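Local coordinates for protein transcription termination factor NusA (Planctomyces limnophilus, PDB 4MTN) that probably takes part in both transcription termination and antitermination, binding the core RNA polymerase and nascent RNA, at residues Q32-A37 and G57-K62; R193-R198 and V222-G227; V256-A261 and V279-R284; S355-D360 and V375-A380. All blocks are in the same frame, centred on the assembly; numbering follows the deposited sequence.

Contact 1 of 4, residues Q32-A37 and G57-K62; sequences QAILSA and GQPMVK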
loop_
_atom_site.group_PDB
_atom_site.type_symbol
_atom_site.label_atom_id
_atom_site.label_comp_id
_atom_site.label_asym_id
_atom_site.label_seq_id
_atom_site.Cartn_x
_atom_site.Cartn_y
_atom_site.Cartn_z
ATOM N N GLN A 32 -3.256 -0.116 36.397
ATOM C CA GLN A 32 -3.109 1.242 35.888
ATOM C C GLN A 32 -4.055 2.208 36.594
ATOM O O GLN A 32 -3.776 3.404 36.689
ATOM C CB GLN A 32 -3.348 1.276 34.376
ATOM C CG GLN A 32 -2.287 0.547 33.569
ATOM C CD GLN A 32 -0.898 1.112 33.786
ATOM O OE1 GLN A 32 -0.720 2.321 33.930
ATOM N NE2 GLN A 32 0.099 0.234 33.816
ATOM N N ALA A 33 -5.175 1.686 37.086
ATOM C CA ALA A 33 -6.126 2.493 37.842
ATOM C C ALA A 33 -5.578 2.798 39.232
ATOM O O ALA A 33 -5.707 3.918 39.729
ATOM C CB ALA A 33 -7.470 1.786 37.938
ATOM N N ILE A 34 -4.967 1.794 39.853
ATOM C CA ILE A 34 -4.320 1.965 41.148
ATOM C C ILE A 34 -3.116 2.890 41.011
ATOM O O ILE A 34 -2.875 3.748 41.861
ATOM C CB ILE A 34 -3.871 0.612 41.740
ATOM C CG1 ILE A 34 -5.087 -0.265 42.044
ATOM C CG2 ILE A 34 -3.040 0.817 42.999
ATOM C CD1 ILE A 34 -4.731 -1.624 42.604
ATOM N N LEU A 35 -2.371 2.712 39.925
ATOM C CA LEU A 35 -1.189 3.521 39.651
ATOM C C LEU A 35 -1.542 4.998 39.505
ATOM O O LEU A 35 -0.866 5.863 40.060
ATOM C CB LEU A 35 -0.486 3.019 38.388
ATOM C CG LEU A 35 0.796 3.736 37.964
ATOM C CD1 LEU A 35 1.757 3.860 39.133
ATOM C CD2 LEU A 35 1.449 2.994 36.809
ATOM N N SER A 36 -2.605 5.279 38.756
ATOM C CA SER A 36 -3.066 6.650 38.567
ATOM C C SER A 36 -3.535 7.249 39.888
ATOM O O SER A 36 -3.327 8.433 40.152
ATOM C CB SER A 36 -4.192 6.704 37.533
ATOM O OG SER A 36 -3.714 6.361 36.244
ATOM N N ALA A 37 -4.166 6.421 40.714
ATOM C CA ALA A 37 -4.620 6.849 42.030
ATOM C C ALA A 37 -3.432 7.115 42.947
ATOM O O ALA A 37 -3.488 7.978 43.821
ATOM C CB ALA A 37 -5.540 5.805 42.641
ATOM N N GLY A 57 -4.499 -11.743 44.638
ATOM C CA GLY A 57 -5.192 -10.511 44.305
ATOM C C GLY A 57 -4.728 -9.300 45.093
ATOM O O GLY A 57 -5.263 -8.205 44.924
ATOM N N GLN A 58 -3.734 -9.491 45.955
ATOM C CA GLN A 58 -3.235 -8.405 46.794
ATOM C C GLN A 58 -2.321 -7.457 46.016
ATOM O O GLN A 58 -1.295 -7.875 45.477
ATOM C CB GLN A 58 -2.503 -8.966 48.018
ATOM C CG GLN A 58 -1.492 -10.058 47.706
ATOM C CD GLN A 58 -0.897 -10.676 48.957
ATOM O OE1 GLN A 58 -1.300 -10.354 50.074
ATOM N NE2 GLN A 58 0.067 -11.571 48.773
ATOM N N PRO A 59 -2.704 -6.173 45.950
ATOM C CA PRO A 59 -1.948 -5.132 45.242
ATOM C C PRO A 59 -0.605 -4.812 45.898
ATOM O O PRO A 59 -0.533 -4.635 47.114
ATOM C CB PRO A 59 -2.880 -3.914 45.305
ATOM C CG PRO A 59 -4.234 -4.470 45.619
ATOM C CD PRO A 59 -3.971 -5.654 46.488
HETATM N N MSE A 60 0.444 -4.732 45.085
HETATM C CA MSE A 60 1.772 -4.366 45.563
HETATM C C MSE A 60 2.153 -2.996 45.014
HETATM O O MSE A 60 2.405 -2.852 43.818
HETATM C CB MSE A 60 2.803 -5.417 45.141
HETATM C CG MSE A 60 4.168 -5.273 45.790
HETATM SE SE MSE A 60 4.246 -6.105 47.550
HETATM C CE MSE A 60 6.178 -6.062 47.822
ATOM N N VAL A 61 2.201 -1.994 45.885
ATOM C CA VAL A 61 2.473 -0.628 45.451
ATOM C C VAL A 61 3.772 -0.093 46.046
ATOM O O VAL A 61 3.905 0.030 47.264
ATOM C CB VAL A 61 1.321 0.321 45.831
ATOM C CG1 VAL A 61 1.589 1.719 45.297
ATOM C CG2 VAL A 61 -0.001 -0.211 45.298
ATOM N N LYS A 62 4.724 0.231 45.176
ATOM C CA LYS A 62 6.021 0.735 45.615
ATOM C C LYS A 62 6.271 2.170 45.160
ATOM O O LYS A 62 5.961 2.538 44.027
ATOM C CB LYS A 62 7.149 -0.165 45.102
ATOM C CG LYS A 62 7.185 -1.551 45.720
ATOM C CD LYS A 62 8.502 -2.246 45.411
ATOM C CE LYS A 62 8.507 -3.682 45.909
ATOM N NZ LYS A 62 7.552 -4.535 45.149
#
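Ile34 reaches from the helix to two residues of the strand, and each of its two branches has a separate target. CB itself touches nothing of Gly57-Lys62, although the bond leading to it already points at the strand. From there the side chain forks. The short branch ends in CG2, which meets the methyl Val61 CG2 at a slant, 3.9 Å away; it lies anti to the backbone N because chi1 of -65° sends the longer branch back beside that nitrogen. CG1 serves as a spacer. Beyond it chi2 is 179°, so the chain is fully extended and CD1 is carried to the proline ring, 4.0 Å from Pro59 CB and 4.2 Å from Pro59 CG, with the isoleucine running roughly at right angles to the ring residue. This is helix-on-sheet packing in the NusA N-terminal domain: helix 23-42 lies against one face of a three-stranded antiparallel sheet in which strand 59-63 is central. Pro59 and Val61, two positions apart, offer the same strand face to the helix, while Met60 (a selenomethionine) turns the other way and touches Glu67. Helix 70-78 closes round the same apolar patch, with Leu77 touching both Ile34 and Pro59 and Leu73 reaching Val61. On the helix flank remote from the strand, Ser36 OG bonds to Gln32 O at 3.0 Å; that carbonyl also accepts from Ser36 N.

Contact 2 of 4, residues R193-R198 and V222-G227; sequences RIIEIR and VGACVG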
loop_
_atom_site.group_PDB
_atom_site.type_symbol
_atom_site.label_atom_id
_atom_site.label_comp_id
_atom_site.label_asym_id
_atom_site.label_seq_id
_atom_site.Cartn_x
_atom_site.Cartn_y
_atom_site.Cartn_z
ATOM N N ARG A 193 7.855 -22.801 -0.766
ATOM C CA ARG A 193 9.004 -21.923 -1.013
ATOM C C ARG A 193 9.779 -22.263 -2.288
ATOM O O ARG A 193 10.742 -21.574 -2.627
ATOM C CB ARG A 193 9.956 -21.930 0.189
ATOM C CG ARG A 193 9.319 -21.460 1.487
ATOM C CD ARG A 193 10.354 -21.343 2.596
ATOM N NE ARG A 193 11.477 -20.499 2.196
ATOM C CZ ARG A 193 11.477 -19.173 2.273
ATOM N NH1 ARG A 193 10.413 -18.533 2.738
ATOM N NH2 ARG A 193 12.543 -18.485 1.885
ATOM N N ILE A 194 9.369 -23.321 -2.981
ATOM C CA ILE A 194 10.000 -23.707 -4.243
ATOM C C ILE A 194 9.928 -22.576 -5.270
ATOM O O ILE A 194 10.926 -22.238 -5.907
ATOM C CB ILE A 194 9.349 -24.970 -4.837
ATOM C CG1 ILE A 194 9.459 -26.140 -3.856
ATOM C CG2 ILE A 194 9.991 -25.329 -6.169
ATOM C CD1 ILE A 194 8.921 -27.447 -4.401
ATOM N N ILE A 195 8.742 -21.994 -5.419
ATOM C CA ILE A 195 8.545 -20.854 -6.309
ATOM C C ILE A 195 8.368 -19.576 -5.492
ATOM O O ILE A 195 7.637 -19.562 -4.503
ATOM C CB ILE A 195 7.319 -21.054 -7.228
ATOM C CG1 ILE A 195 7.463 -22.342 -8.039
ATOM C CG2 ILE A 195 7.139 -19.864 -8.158
ATOM C CD1 ILE A 195 8.680 -22.365 -8.936
ATOM N N GLU A 196 9.044 -18.507 -5.903
ATOM C CA GLU A 196 8.955 -17.233 -5.195
ATOM C C GLU A 196 8.266 -16.160 -6.034
ATOM O O GLU A 196 8.437 -16.105 -7.250
ATOM C CB GLU A 196 10.348 -16.752 -4.784
ATOM C CG GLU A 196 11.045 -17.655 -3.781
ATOM C CD GLU A 196 12.430 -17.161 -3.418
ATOM O OE1 GLU A 196 12.842 -16.103 -3.941
ATOM O OE2 GLU A 196 13.109 -17.828 -2.609
ATOM N N ILE A 197 7.488 -15.307 -5.374
ATOM C CA ILE A 197 6.846 -14.188 -6.053
ATOM C C ILE A 197 7.721 -12.950 -5.924
ATOM O O ILE A 197 7.858 -12.386 -4.838
ATOM C CB ILE A 197 5.450 -13.896 -5.476
ATOM C CG1 ILE A 197 4.566 -15.143 -5.559
ATOM C CG2 ILE A 197 4.804 -12.733 -6.206
ATOM C CD1 ILE A 197 3.242 -14.998 -4.848
ATOM N N ARG A 198 8.321 -12.538 -7.036
ATOM C CA ARG A 198 9.263 -11.425 -7.034
ATOM C C ARG A 198 8.593 -10.054 -7.099
ATOM O O ARG A 198 8.978 -9.131 -6.381
ATOM C CB ARG A 198 10.243 -11.578 -8.197
ATOM C CG ARG A 198 10.984 -12.902 -8.188
ATOM C CD ARG A 198 11.815 -13.058 -6.926
ATOM N NE ARG A 198 12.884 -12.067 -6.859
ATOM C CZ ARG A 198 14.066 -12.205 -7.451
ATOM N NH1 ARG A 198 14.333 -13.298 -8.155
ATOM N NH2 ARG A 198 14.981 -11.251 -7.339
ATOM N N VAL A 222 6.882 -20.330 -14.053
ATOM C CA VAL A 222 5.532 -20.049 -14.523
ATOM C C VAL A 222 4.731 -21.338 -14.640
ATOM O O VAL A 222 3.615 -21.435 -14.131
ATOM C CB VAL A 222 5.539 -19.329 -15.884
ATOM C CG1 VAL A 222 4.116 -19.070 -16.351
ATOM C CG2 VAL A 222 6.316 -18.028 -15.790
ATOM N N GLY A 223 5.319 -22.330 -15.305
ATOM C CA GLY A 223 4.675 -23.616 -15.505
ATOM C C GLY A 223 4.319 -24.314 -14.208
ATOM O O GLY A 223 3.353 -25.075 -14.149
ATOM N N ALA A 224 5.103 -24.054 -13.166
ATOM C CA ALA A 224 4.840 -24.618 -11.848
ATOM C C ALA A 224 3.584 -24.001 -11.239
ATOM O O ALA A 224 2.806 -24.685 -10.573
ATOM C CB ALA A 224 6.035 -24.410 -10.932
ATOM N N CYS A 225 3.392 -22.707 -11.471
ATOM C CA CYS A 225 2.208 -22.008 -10.982
ATOM C C CYS A 225 0.971 -22.402 -11.780
ATOM O O CYS A 225 -0.117 -22.549 -11.224
ATOM C CB CYS A 225 2.409 -20.493 -11.047
ATOM S SG CYS A 225 3.723 -19.868 -9.977
ATOM N N VAL A 226 1.149 -22.569 -13.086
ATOM C CA VAL A 226 0.053 -22.950 -13.967
ATOM C C VAL A 226 -0.450 -24.356 -13.644
ATOM O O VAL A 226 -1.653 -24.604 -13.617
ATOM C CB VAL A 226 0.477 -22.882 -15.449
ATOM C CG1 VAL A 226 -0.635 -23.393 -16.350
ATOM C CG2 VAL A 226 0.859 -21.457 -15.823
ATOM N N GLY A 227 0.475 -25.271 -13.379
ATOM C CA GLY A 227 0.107 -26.642 -13.080
ATOM C C GLY A 227 -0.463 -27.351 -14.294
ATOM O O GLY A 227 0.149 -27.353 -15.363
#
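Ile195 contributes the most surface to this contact, about 57 Å², and it spreads over two consecutive residues of the facing helix, Ala224 and Cys225, which give roughly 27 and 25 Å². With chi1 at -57°, CG1 stands beside the backbone N and CG2 lies opposite it, so the two branches diverge toward different targets. CG1 approaches Ala224 CB at 3.8 Å. A second bend, chi2 of -60°, folds the end of the chain back, and CD1 comes to rest 3.9 Å from the same Ala224 CB; the alanine methyl thus touches two successive carbons of the long branch. The short branch takes the cysteine, with CG2 3.9 Å from Cys225 SG. Since Ala224 aims its methyl at the strand while the CB of Cys225 leaves the helix at an angle, the two present a low, mostly apolar surface on which one branched residue can sit. Ile195 CA and Ala224 CA, the nearest such pair, are 7.7 Å apart, consistent with the small alanine between them. Val212 on strand 207-214 touches both Ile195 and Cys225, extending the apolar layer to the middle strand of the sheet. A strand 195-203 antiparallel to 207-214, which itself runs parallel to 244-249, with helix 221-226 packed across and ending at Gly227, where the GXXG-type loop opens, is the topology of a type II KH domain.

Contact 3 of 4, residues V256-A261 and V279-R284; sequences VLVPNA and VLVLVR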
loop_
_atom_site.group_PDB
_atom_site.type_symbol
_atom_site.label_atom_id
_atom_site.label_comp_id
_atom_site.label_asym_id
_atom_site.label_seq_id
_atom_site.Cartn_x
_atom_site.Cartn_y
_atom_site.Cartn_z
ATOM N N VAL A 256 14.750 -8.937 -20.750
ATOM C CA VAL A 256 13.937 -10.139 -20.617
ATOM C C VAL A 256 12.624 -9.819 -19.909
ATOM O O VAL A 256 11.544 -10.053 -20.449
ATOM C CB VAL A 256 14.678 -11.245 -19.844
ATOM C CG1 VAL A 256 13.821 -12.499 -19.772
ATOM C CG2 VAL A 256 16.015 -11.544 -20.502
ATOM N N LEU A 257 12.737 -9.325 -18.680
ATOM C CA LEU A 257 11.585 -9.007 -17.840
ATOM C C LEU A 257 10.540 -8.113 -18.510
ATOM O O LEU A 257 9.342 -8.377 -18.409
ATOM C CB LEU A 257 12.055 -8.343 -16.544
ATOM C CG LEU A 257 10.953 -7.908 -15.579
ATOM C CD1 LEU A 257 10.129 -9.105 -15.128
ATOM C CD2 LEU A 257 11.545 -7.176 -14.387
ATOM N N VAL A 258 10.986 -7.057 -19.186
ATOM C CA VAL A 258 10.053 -6.105 -19.790
ATOM C C VAL A 258 9.224 -6.720 -20.929
ATOM O O VAL A 258 8.005 -6.553 -20.943
ATOM C CB VAL A 258 10.783 -4.835 -20.300
ATOM C CG1 VAL A 258 9.849 -3.979 -21.140
ATOM C CG2 VAL A 258 11.339 -4.038 -19.132
ATOM N N PRO A 259 9.862 -7.434 -21.882
ATOM C CA PRO A 259 9.012 -8.108 -22.872
ATOM C C PRO A 259 8.053 -9.122 -22.245
ATOM O O PRO A 259 6.942 -9.301 -22.742
ATOM C CB PRO A 259 10.022 -8.813 -23.780
ATOM C CG PRO A 259 11.251 -7.996 -23.669
ATOM C CD PRO A 259 11.290 -7.536 -22.243
ATOM N N ASN A 260 8.485 -9.767 -21.165
ATOM C CA ASN A 260 7.638 -10.709 -20.442
ATOM C C ASN A 260 6.425 -10.025 -19.823
ATOM O O ASN A 260 5.324 -10.578 -19.814
ATOM C CB ASN A 260 8.442 -11.419 -19.349
ATOM C CG ASN A 260 9.442 -12.410 -19.910
ATOM O OD1 ASN A 260 9.622 -12.510 -21.123
ATOM N ND2 ASN A 260 10.102 -13.148 -19.024
ATOM N N ALA A 261 6.635 -8.820 -19.303
ATOM C CA ALA A 261 5.567 -8.062 -18.663
ATOM C C ALA A 261 4.657 -7.405 -19.697
ATOM O O ALA A 261 3.523 -7.036 -19.393
ATOM C CB ALA A 261 6.154 -7.013 -17.727
ATOM N N VAL A 279 11.693 3.198 -19.658
ATOM C CA VAL A 279 12.037 2.168 -20.629
ATOM C C VAL A 279 11.260 2.410 -21.917
ATOM O O VAL A 279 10.030 2.464 -21.909
ATOM C CB VAL A 279 11.734 0.750 -20.103
ATOM C CG1 VAL A 279 11.870 -0.273 -21.221
ATOM C CG2 VAL A 279 12.658 0.405 -18.948
ATOM N N LEU A 280 11.980 2.565 -23.022
ATOM C CA LEU A 280 11.346 2.812 -24.309
ATOM C C LEU A 280 11.137 1.503 -25.066
ATOM O O LEU A 280 12.096 0.852 -25.477
ATOM C CB LEU A 280 12.184 3.783 -25.141
ATOM C CG LEU A 280 11.514 4.377 -26.380
ATOM C CD1 LEU A 280 10.244 5.120 -25.994
ATOM C CD2 LEU A 280 12.475 5.298 -27.112
ATOM N N VAL A 281 9.874 1.128 -25.246
ATOM C CA VAL A 281 9.533 -0.134 -25.889
ATOM C C VAL A 281 9.021 0.077 -27.312
ATOM O O VAL A 281 8.022 0.765 -27.527
ATOM C CB VAL A 281 8.474 -0.904 -25.075
ATOM C CG1 VAL A 281 7.936 -2.080 -25.872
ATOM C CG2 VAL A 281 9.063 -1.372 -23.752
ATOM N N LEU A 282 9.713 -0.519 -28.278
ATOM C CA LEU A 282 9.329 -0.411 -29.682
ATOM C C LEU A 282 8.417 -1.561 -30.100
ATOM O O LEU A 282 8.752 -2.734 -29.924
ATOM C CB LEU A 282 10.571 -0.367 -30.572
ATOM C CG LEU A 282 11.410 0.903 -30.437
ATOM C CD1 LEU A 282 12.631 0.844 -31.338
ATOM C CD2 LEU A 282 10.564 2.126 -30.755
ATOM N N VAL A 283 7.265 -1.211 -30.662
ATOM C CA VAL A 283 6.235 -2.188 -30.994
ATOM C C VAL A 283 5.629 -1.906 -32.369
ATOM O O VAL A 283 5.312 -0.763 -32.693
ATOM C CB VAL A 283 5.122 -2.194 -29.918
ATOM C CG1 VAL A 283 3.850 -2.821 -30.448
ATOM C CG2 VAL A 283 5.596 -2.916 -28.665
ATOM N N ARG A 284 5.476 -2.954 -33.175
ATOM C CA ARG A 284 4.913 -2.825 -34.516
ATOM C C ARG A 284 3.446 -2.403 -34.467
ATOM O O ARG A 284 2.776 -2.573 -33.449
ATOM C CB ARG A 284 5.063 -4.139 -35.286
ATOM C CG ARG A 284 4.619 -5.365 -34.505
ATOM C CD ARG A 284 4.880 -6.647 -35.280
ATOM N NE ARG A 284 4.513 -7.830 -34.509
ATOM C CZ ARG A 284 4.702 -9.080 -34.919
ATOM N NH1 ARG A 284 5.258 -9.316 -36.099
ATOM N NH2 ARG A 284 4.335 -10.095 -34.148
#
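This is a purely apolar helix-to-strand contact in the interior of the second KH unit, where Val258 of helix 254-261 meets Val279 and Val281 of strand 278-282. The evidence lies in the burial and the methyl distances: all three valines are buried, about 97 Å² is lost between the segments, and a single methyl of Val258 makes both approaches. That methyl is CG1, anti to the backbone N at chi1 170°, which turns it to the strand. It comes within 3.8 Å of Val281 CG2 and 4.2 Å of Val279 CG1. The two strand residues stand two positions apart and point the same way, so CG1 rests over the pair, touching one methyl of each. Val258 and Val281 run past one another in opposing directions, meeting flank to flank. At Val258 CA and Val279 CA the backbones are still 8.5 Å apart, a gap that the side chains bridge. The helix is kinked at Pro259, whose nitrogen lacks the hydrogen needed to bond to the preceding turn; the main-chain bond from Asn260 N to Val256 O remains, at 3.2 Å. Val306 of helix 297-306 also touches Val258, while Val270 and Ile310 on the flanking strands reach Val279 and Val281 respectively. A helix packed with a second one on a three-stranded mixed sheet, central strand 278-282 antiparallel to 269-273 and parallel to 309-313, is characteristic of the type II KH fold.

Contact 4 of 4, residues S355-D360 and V375-A380; sequences SVIEPD and VIVEYA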
loop_
_atom_site.group_PDB
_atom_site.type_symbol
_atom_site.label_atom_id
_atom_site.label_comp_id
_atom_site.label_asym_id
_atom_site.label_seq_id
_atom_site.Cartn_x
_atom_site.Cartn_y
_atom_site.Cartn_z
ATOM N N SER A 355 11.557 19.425 -18.862
ATOM C CA SER A 355 11.250 20.218 -17.677
ATOM C C SER A 355 11.534 19.444 -16.397
ATOM O O SER A 355 11.837 20.034 -15.360
ATOM C CB SER A 355 9.788 20.674 -17.702
ATOM O OG SER A 355 8.908 19.564 -17.739
ATOM N N VAL A 356 11.435 18.121 -16.474
ATOM C CA VAL A 356 11.652 17.270 -15.310
ATOM C C VAL A 356 13.093 16.771 -15.225
ATOM O O VAL A 356 13.425 15.968 -14.353
ATOM C CB VAL A 356 10.700 16.057 -15.311
ATOM C CG1 VAL A 356 9.252 16.520 -15.346
ATOM C CG2 VAL A 356 11.002 15.140 -16.485
ATOM N N ILE A 357 13.944 17.239 -16.135
ATOM C CA ILE A 357 15.343 16.824 -16.153
ATOM C C ILE A 357 16.052 17.239 -14.867
ATOM O O ILE A 357 15.683 18.226 -14.227
ATOM C CB ILE A 357 16.106 17.411 -17.367
ATOM C CG1 ILE A 357 17.348 16.573 -17.681
ATOM C CG2 ILE A 357 16.499 18.863 -17.123
ATOM C CD1 ILE A 357 18.171 17.103 -18.835
ATOM N N GLU A 358 17.054 16.460 -14.475
ATOM C CA GLU A 358 17.883 16.808 -13.334
ATOM C C GLU A 358 18.838 17.925 -13.735
ATOM O O GLU A 358 19.584 17.786 -14.705
ATOM C CB GLU A 358 18.657 15.588 -12.831
ATOM C CG GLU A 358 19.395 15.812 -11.519
ATOM C CD GLU A 358 18.458 15.909 -10.331
ATOM O OE1 GLU A 358 17.298 15.460 -10.444
ATOM O OE2 GLU A 358 18.884 16.435 -9.280
ATOM N N PRO A 359 18.804 19.045 -12.996
ATOM C CA PRO A 359 19.646 20.214 -13.276
ATOM C C PRO A 359 21.126 19.862 -13.376
ATOM O O PRO A 359 21.803 20.329 -14.289
ATOM C CB PRO A 359 19.383 21.128 -12.076
ATOM C CG PRO A 359 18.018 20.754 -11.620
ATOM C CD PRO A 359 17.908 19.274 -11.849
ATOM N N ASP A 360 21.609 19.038 -12.449
ATOM C CA ASP A 360 23.011 18.638 -12.424
ATOM C C ASP A 360 23.409 17.899 -13.698
ATOM O O ASP A 360 24.491 18.119 -14.243
ATOM C CB ASP A 360 23.289 17.755 -11.206
ATOM C CG ASP A 360 22.663 18.301 -9.938
ATOM O OD1 ASP A 360 22.449 19.529 -9.861
ATOM O OD2 ASP A 360 22.385 17.500 -9.021
ATOM N N VAL A 375 17.230 28.204 -16.354
ATOM C CA VAL A 375 16.540 28.950 -17.401
ATOM C C VAL A 375 15.936 28.013 -18.445
ATOM O O VAL A 375 14.778 28.170 -18.834
ATOM C CB VAL A 375 17.491 29.951 -18.092
ATOM C CG1 VAL A 375 16.880 30.475 -19.379
ATOM C CG2 VAL A 375 17.821 31.098 -17.153
ATOM N N ILE A 376 16.725 27.037 -18.882
ATOM C CA ILE A 376 16.274 26.047 -19.856
ATOM C C ILE A 376 15.064 25.275 -19.337
ATOM O O ILE A 376 14.087 25.072 -20.063
ATOM C CB ILE A 376 17.402 25.057 -20.212
ATOM C CG1 ILE A 376 18.513 25.777 -20.979
ATOM C CG2 ILE A 376 16.861 23.891 -21.030
ATOM C CD1 ILE A 376 19.612 24.861 -21.470
ATOM N N VAL A 377 15.132 24.856 -18.077
ATOM C CA VAL A 377 14.035 24.139 -17.441
ATOM C C VAL A 377 12.761 24.984 -17.436
ATOM O O VAL A 377 11.668 24.474 -17.683
ATOM C CB VAL A 377 14.395 23.731 -15.996
ATOM C CG1 VAL A 377 13.192 23.125 -15.287
ATOM C CG2 VAL A 377 15.559 22.752 -15.999
ATOM N N GLU A 378 12.912 26.279 -17.172
ATOM C CA GLU A 378 11.773 27.194 -17.155
ATOM C C GLU A 378 11.139 27.328 -18.538
ATOM O O GLU A 378 9.924 27.490 -18.658
ATOM C CB GLU A 378 12.192 28.569 -16.633
ATOM C CG GLU A 378 12.555 28.586 -15.157
ATOM C CD GLU A 378 12.573 29.986 -14.574
ATOM O OE1 GLU A 378 11.930 30.882 -15.160
ATOM O OE2 GLU A 378 13.229 30.191 -13.532
ATOM N N TYR A 379 11.967 27.267 -19.579
ATOM C CA TYR A 379 11.467 27.276 -20.950
ATOM C C TYR A 379 10.616 26.045 -21.223
ATOM O O TYR A 379 9.534 26.141 -21.804
ATOM C CB TYR A 379 12.622 27.337 -21.951
ATOM C CG TYR A 379 13.054 28.736 -22.317
ATOM C CD1 TYR A 379 12.376 29.461 -23.288
ATOM C CD2 TYR A 379 14.148 29.328 -21.702
ATOM C CE1 TYR A 379 12.771 30.740 -23.630
ATOM C CE2 TYR A 379 14.549 30.603 -22.036
ATOM C CZ TYR A 379 13.859 31.306 -23.000
ATOM O OH TYR A 379 14.260 32.580 -23.335
ATOM N N ALA A 380 11.117 24.890 -20.800
ATOM C CA ALA A 380 10.423 23.626 -21.010
ATOM C C ALA A 380 9.104 23.594 -20.246
ATOM O O ALA A 380 8.114 23.052 -20.731
ATOM C CB ALA A 380 11.307 22.461 -20.596
#
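Ser355 and Ala380 meet through their beta carbons, while Val377, three residues earlier in the helix, divides its methyls between the carbonyl of Ser355 and the side chain of Ile357. The Ser355 and Ala380 CB atoms are 3.7 Å apart. The alanine methyl points toward the facing segment and lies against the serine backbone as well, 3.5 Å from Ser355 N, whereas the serine CB leaves its chain at an angle and meets the methyl from the flank. Ser355 OG has no part in this: at chi1 60° it sits between its own backbone N and carbonyl carbon and bonds to Glu352 O, one turn back in helix 351-355. On Val377, CG1, anti to the backbone N at chi1 174°, lies near the carbonyl oxygen Ser355 O at 3.4 Å, an apolar neighbour for that oxygen. CG2 approaches Ile357 CG2 at 4.2 Å, and the two branched side chains meet there at a slant. The serine backbone lies directly against the helix, 4.8 Å from Ser355 CA to Val377 CA, with Ala380 CB and Val377 CG1 both touching its main-chain atoms. Ile357 also touches Phe348 and Leu362, and Leu362 touches Ile376, so the apolar layer continues behind the contact. The chain leaves helix 351-355, passes Glu358 at the N-cap of helix 359-366, and lies along the N-terminal part of helix 370-399. The link between the two shorter helices thus packs on the helix that follows them, within the helix-hairpin-helix domain to which both segments belong.

In the fold
The four contacts follow one another in series along the chain, each closing before the next opens, and none touches another. Contact 1 lies in the N-terminal domain, with its centre 56 Å from that of contact 2 and 66 or 67 Å from those of contacts 3 and 4. Contacts 2 and 3 belong to two successive KH units, each with its own three-stranded mixed sheet; their centres are 22 Å apart and their nearest atoms about 7 Å. Contact 4, in the helix-hairpin-helix domain, has its centre 28 Å from that of contact 3. Each contact therefore joins parts of a single domain, and none bridges two, consistent with an elongated protein whose separate modules can meet polymerase and RNA.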